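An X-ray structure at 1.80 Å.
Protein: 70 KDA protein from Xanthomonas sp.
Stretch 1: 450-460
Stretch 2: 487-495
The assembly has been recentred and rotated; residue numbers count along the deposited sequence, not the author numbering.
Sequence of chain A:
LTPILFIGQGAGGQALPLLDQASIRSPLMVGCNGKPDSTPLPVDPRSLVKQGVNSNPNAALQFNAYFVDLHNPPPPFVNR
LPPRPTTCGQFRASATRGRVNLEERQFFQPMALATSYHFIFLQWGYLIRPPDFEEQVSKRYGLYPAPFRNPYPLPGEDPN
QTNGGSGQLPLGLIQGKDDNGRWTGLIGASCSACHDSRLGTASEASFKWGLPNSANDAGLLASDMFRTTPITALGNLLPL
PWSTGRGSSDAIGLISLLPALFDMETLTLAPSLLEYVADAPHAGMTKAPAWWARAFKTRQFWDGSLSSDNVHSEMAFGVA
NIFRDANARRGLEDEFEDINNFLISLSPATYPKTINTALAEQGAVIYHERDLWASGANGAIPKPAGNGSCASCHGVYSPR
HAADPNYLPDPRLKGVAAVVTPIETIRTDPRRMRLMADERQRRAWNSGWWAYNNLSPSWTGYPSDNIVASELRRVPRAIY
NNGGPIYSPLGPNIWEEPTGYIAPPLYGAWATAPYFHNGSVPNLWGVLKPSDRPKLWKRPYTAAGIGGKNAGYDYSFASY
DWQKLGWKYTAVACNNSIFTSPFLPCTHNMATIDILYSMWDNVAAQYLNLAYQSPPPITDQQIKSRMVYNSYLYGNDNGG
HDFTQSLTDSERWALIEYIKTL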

# COMPACT_ATOMS: atom_id res chain seq x y z
N TRP A 450 11.66 15.24 -1.39
CA TRP A 450 10.44 14.47 -1.57
C TRP A 450 9.58 15.02 -2.67
O TRP A 450 9.00 14.24 -3.46
N ALA A 451 9.55 16.36 -2.79
CA ALA A 451 8.71 16.98 -3.82
C ALA A 451 9.54 17.19 -5.10
O ALA A 451 9.10 17.91 -5.95
N TYR A 452 10.71 16.55 -5.21
CA TYR A 452 11.61 16.77 -6.38
C TYR A 452 11.92 18.27 -6.58
O TYR A 452 11.70 18.84 -7.70
N ASN A 453 12.27 18.93 -5.50
CA ASN A 453 12.66 20.34 -5.57
C ASN A 453 13.94 20.52 -6.36
O ASN A 453 14.30 21.61 -6.66
N ASN A 454 14.60 19.44 -6.74
CA ASN A 454 15.72 19.60 -7.67
C ASN A 454 15.25 20.06 -9.06
O ASN A 454 16.08 20.50 -9.87
N LEU A 455 13.95 20.01 -9.34
CA LEU A 455 13.41 20.49 -10.59
C LEU A 455 13.02 21.99 -10.55
O LEU A 455 12.48 22.54 -11.53
N SER A 456 13.24 22.63 -9.41
CA SER A 456 13.01 24.07 -9.31
C SER A 456 14.03 24.82 -10.14
O SER A 456 15.17 24.38 -10.22
N PRO A 457 13.62 25.93 -10.78
CA PRO A 457 14.68 26.64 -11.50
C PRO A 457 15.72 27.28 -10.55
O PRO A 457 16.85 27.57 -10.98
N SER A 458 15.36 27.41 -9.28
CA SER A 458 16.17 28.11 -8.27
C SER A 458 17.13 27.15 -7.64
O SER A 458 17.95 27.56 -6.86
N TRP A 459 17.01 25.86 -7.94
CA TRP A 459 17.81 24.87 -7.26
C TRP A 459 19.14 24.83 -7.90
O TRP A 459 19.26 24.53 -9.08
N THR A 460 20.17 25.13 -7.13
CA THR A 460 21.45 24.49 -7.46
C THR A 460 21.52 23.28 -6.54
O THR A 460 20.89 23.30 -5.48
N TYR A 487 12.30 29.50 1.67
CA TYR A 487 13.72 29.34 1.88
C TYR A 487 14.18 28.30 0.83
O TYR A 487 14.77 28.63 -0.20
N SER A 488 13.90 27.04 1.10
CA SER A 488 14.23 25.97 0.12
C SER A 488 13.30 26.04 -1.08
O SER A 488 12.10 26.30 -0.95
N PRO A 489 13.82 25.79 -2.27
CA PRO A 489 12.82 25.90 -3.34
C PRO A 489 11.73 24.79 -3.27
O PRO A 489 11.97 23.68 -2.72
N LEU A 490 10.58 25.12 -3.83
CA LEU A 490 9.48 24.17 -3.94
C LEU A 490 9.65 23.27 -5.17
O LEU A 490 10.14 23.70 -6.20
N GLY A 491 9.22 22.01 -5.06
CA GLY A 491 9.21 21.15 -6.26
C GLY A 491 7.81 20.91 -6.79
O GLY A 491 6.82 21.29 -6.12
N PRO A 492 7.71 20.20 -7.93
CA PRO A 492 6.40 20.00 -8.58
C PRO A 492 5.65 18.81 -7.97
O PRO A 492 4.43 18.75 -8.16
N ASN A 493 6.33 17.93 -7.23
CA ASN A 493 5.72 16.69 -6.66
C ASN A 493 5.12 16.98 -5.32
O ASN A 493 5.48 16.42 -4.26
N ILE A 494 4.13 17.84 -5.38
CA ILE A 494 3.46 18.44 -4.25
C ILE A 494 2.59 17.38 -3.57
O ILE A 494 1.83 16.68 -4.26
N TRP A 495 2.61 17.33 -2.23
CA TRP A 495 1.63 16.51 -1.51
C TRP A 495 0.30 17.28 -1.50
O TRP A 495 0.21 18.26 -0.77

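What holds the two backbones together where they run closest? Two asparagines, one from each stretch, do much of the polar work by reaching for carbonyls on the other side. Asn493 points toward the first stretch with chi1 in the t well, and its ND2 donates to Trp450 O at 3.0 Å. Its own backbone joins in, Asn493 N donating to Ala451 O at 3.1 Å, so that one residue satisfies two successive carbonyls. Asn453 answers from the other side: its CB leaves sideways, the p rotamer (chi1 84°) carries the amide across, and ND2 donates to Pro489 O at 2.9 Å. All three bonds have an angle of 154° at the hydrogen, so each is reasonably straight.

Why does the chain come so near at Gly491? The CA atoms of Asn453 and Gly491 lie 3.6 Å apart, and there is no room for a side chain: an ideal CB on Gly491 would sit 2.0 Å from Ala451 O and 2.6 Å from Asn453 N. Without one, Gly491 CA can approach Ala451 O to 3.3 Å in a CA-H...O contact. A second such contact runs the other way, from Ala451 CA to Asn493 O, also at 3.3 Å. Ala451 O is likewise 3.3 Å from Pro492 N, but a proline nitrogen has no hydrogen to share, and the carbonyl takes its conventional hydrogen bond from Asn493 N instead.

How is the polar group of Ser456 satisfied? Its side chain points toward the second stretch in the t rotamer, placing OG 3.2 Å from Pro489 CB, a carbon that offers it no conventional hydrogen bond. The partners come from elsewhere. Within its own stretch, Ser458 N donates to Ser456 OG at 3.1 Å, tying the hydroxyl into the type I turn from Ser456 to Trp459, whose backbone bond runs from Trp459 N to Ser456 O at 3.3 Å. Across the gap, water 1 lies 2.5 Å from Ser456 OG and donates to Leu490 O at 2.6 Å, bridging the stretches and giving that carbonyl a partner, while the Leu490 side chain, chi1 m, points away.

Which apolar groups fill the remaining space? The prolines of the second stretch supply most of them. Pro489 points toward the first stretch, and its CG lies 4.2 Å from Trp459 CB, at the edge of the indole near the ring plane; Trp459 is a t rotamer. Pro492 meets Leu455, which points in with chi1 m and chi2 t, bringing CD1 to 3.7 Å from Pro492 CG. Tyr452, also m, sets CB 4.3 Å from Pro492 CD, while its ring atom CD1 lies 3.5 Å from Asn493 CB. That aromatic ring thus packs against the aliphatic part of the asparagine whose amide serves Trp450 O, and its own OH finds a hydrogen-bond partner elsewhere in the structure.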

# COMPACT_ATOMS: atom_id res chain seq x y z
CB TRP A 450 9.69 14.42 -0.23
CG TRP A 450 10.53 13.71 0.77
CD1 TRP A 450 11.38 14.27 1.72
CD2 TRP A 450 10.68 12.25 0.91
NE1 TRP A 450 12.05 13.27 2.39
CE2 TRP A 450 11.66 12.04 1.94
CE3 TRP A 450 10.07 11.15 0.31
CZ2 TRP A 450 12.00 10.74 2.38
CZ3 TRP A 450 10.39 9.88 0.72
CH2 TRP A 450 11.37 9.67 1.73
CB ALA A 451 8.06 18.34 -3.34
CB TYR A 452 10.96 16.26 -7.69
CG TYR A 452 10.79 14.79 -7.86
CD1 TYR A 452 9.86 14.06 -7.08
CD2 TYR A 452 11.54 14.11 -8.82
CE1 TYR A 452 9.65 12.70 -7.30
CE2 TYR A 452 11.33 12.73 -9.07
CZ TYR A 452 10.40 12.05 -8.30
OH TYR A 452 10.26 10.72 -8.52
CB ASN A 453 12.65 21.07 -4.18
CG ASN A 453 13.93 20.88 -3.37
OD1 ASN A 453 14.63 19.85 -3.51
ND2 ASN A 453 14.23 21.83 -2.48
CB ASN A 454 16.56 18.33 -7.77
CG ASN A 454 15.77 17.16 -8.33
OD1 ASN A 454 16.26 16.46 -9.23
ND2 ASN A 454 14.55 16.94 -7.82
CB LEU A 455 12.17 19.66 -10.99
CG LEU A 455 12.40 18.17 -10.94
CD1 LEU A 455 11.11 17.51 -11.36
CD2 LEU A 455 13.57 17.77 -11.87
CB SER A 456 13.26 24.51 -7.87
OG SER A 456 13.15 25.92 -7.77
CB PRO A 457 13.95 27.70 -12.32
CG PRO A 457 12.59 27.80 -11.67
CD PRO A 457 12.28 26.47 -11.03
CB SER A 458 15.31 28.65 -7.11
OG SER A 458 14.05 29.16 -7.50
CB TRP A 459 17.13 23.47 -7.32
CG TRP A 459 17.77 22.25 -6.63
CD1 TRP A 459 17.51 21.77 -5.33
CD2 TRP A 459 18.70 21.27 -7.21
NE1 TRP A 459 18.24 20.64 -5.06
CE2 TRP A 459 18.94 20.26 -6.16
CE3 TRP A 459 19.33 21.12 -8.47
CZ2 TRP A 459 19.74 19.17 -6.38
CZ3 TRP A 459 20.15 20.02 -8.66
CH2 TRP A 459 20.36 19.06 -7.65
CB THR A 460 22.68 25.35 -7.13
OG1 THR A 460 23.47 25.53 -8.32
CG2 THR A 460 23.52 24.69 -6.00
CB TYR A 487 14.00 28.85 3.31
CG TYR A 487 15.47 28.60 3.56
CD1 TYR A 487 16.37 29.68 3.59
CD2 TYR A 487 15.98 27.32 3.73
CE1 TYR A 487 17.73 29.49 3.84
CE2 TYR A 487 17.35 27.13 3.95
CZ TYR A 487 18.20 28.22 4.02
OH TYR A 487 19.55 28.08 4.24
CB SER A 488 14.05 24.60 0.76
OG SER A 488 14.80 24.47 1.96
CB PRO A 489 13.63 25.78 -4.61
CG PRO A 489 14.96 25.17 -4.21
CD PRO A 489 15.16 25.39 -2.73
CB LEU A 490 8.17 24.86 -4.05
CG LEU A 490 7.88 25.87 -2.94
CD1 LEU A 490 6.42 26.22 -3.06
CD2 LEU A 490 8.13 25.35 -1.55
CB PRO A 492 6.78 19.82 -10.04
CG PRO A 492 8.14 19.15 -9.97
CD PRO A 492 8.81 19.81 -8.82
CB ASN A 493 6.72 15.51 -6.59
CG ASN A 493 6.06 14.21 -6.15
OD1 ASN A 493 4.93 13.87 -6.58
ND2 ASN A 493 6.71 13.51 -5.20
CB ILE A 494 2.44 19.51 -4.80
CG1 ILE A 494 3.20 20.67 -5.39
CG2 ILE A 494 1.55 20.01 -3.67
CD1 ILE A 494 4.26 21.19 -4.42
CB TRP A 495 2.08 16.32 -0.07
CG TRP A 495 1.24 15.23 0.59
CD1 TRP A 495 -0.13 15.27 0.96
CD2 TRP A 495 1.67 13.85 0.88
NE1 TRP A 495 -0.54 14.05 1.44
CE2 TRP A 495 0.49 13.15 1.41
CE3 TRP A 495 2.88 13.14 0.74
CZ2 TRP A 495 0.54 11.84 1.80
CZ3 TRP A 495 2.91 11.78 1.11
CH2 TRP A 495 1.78 11.16 1.67
O HOH W 1 10.70 26.02 -7.29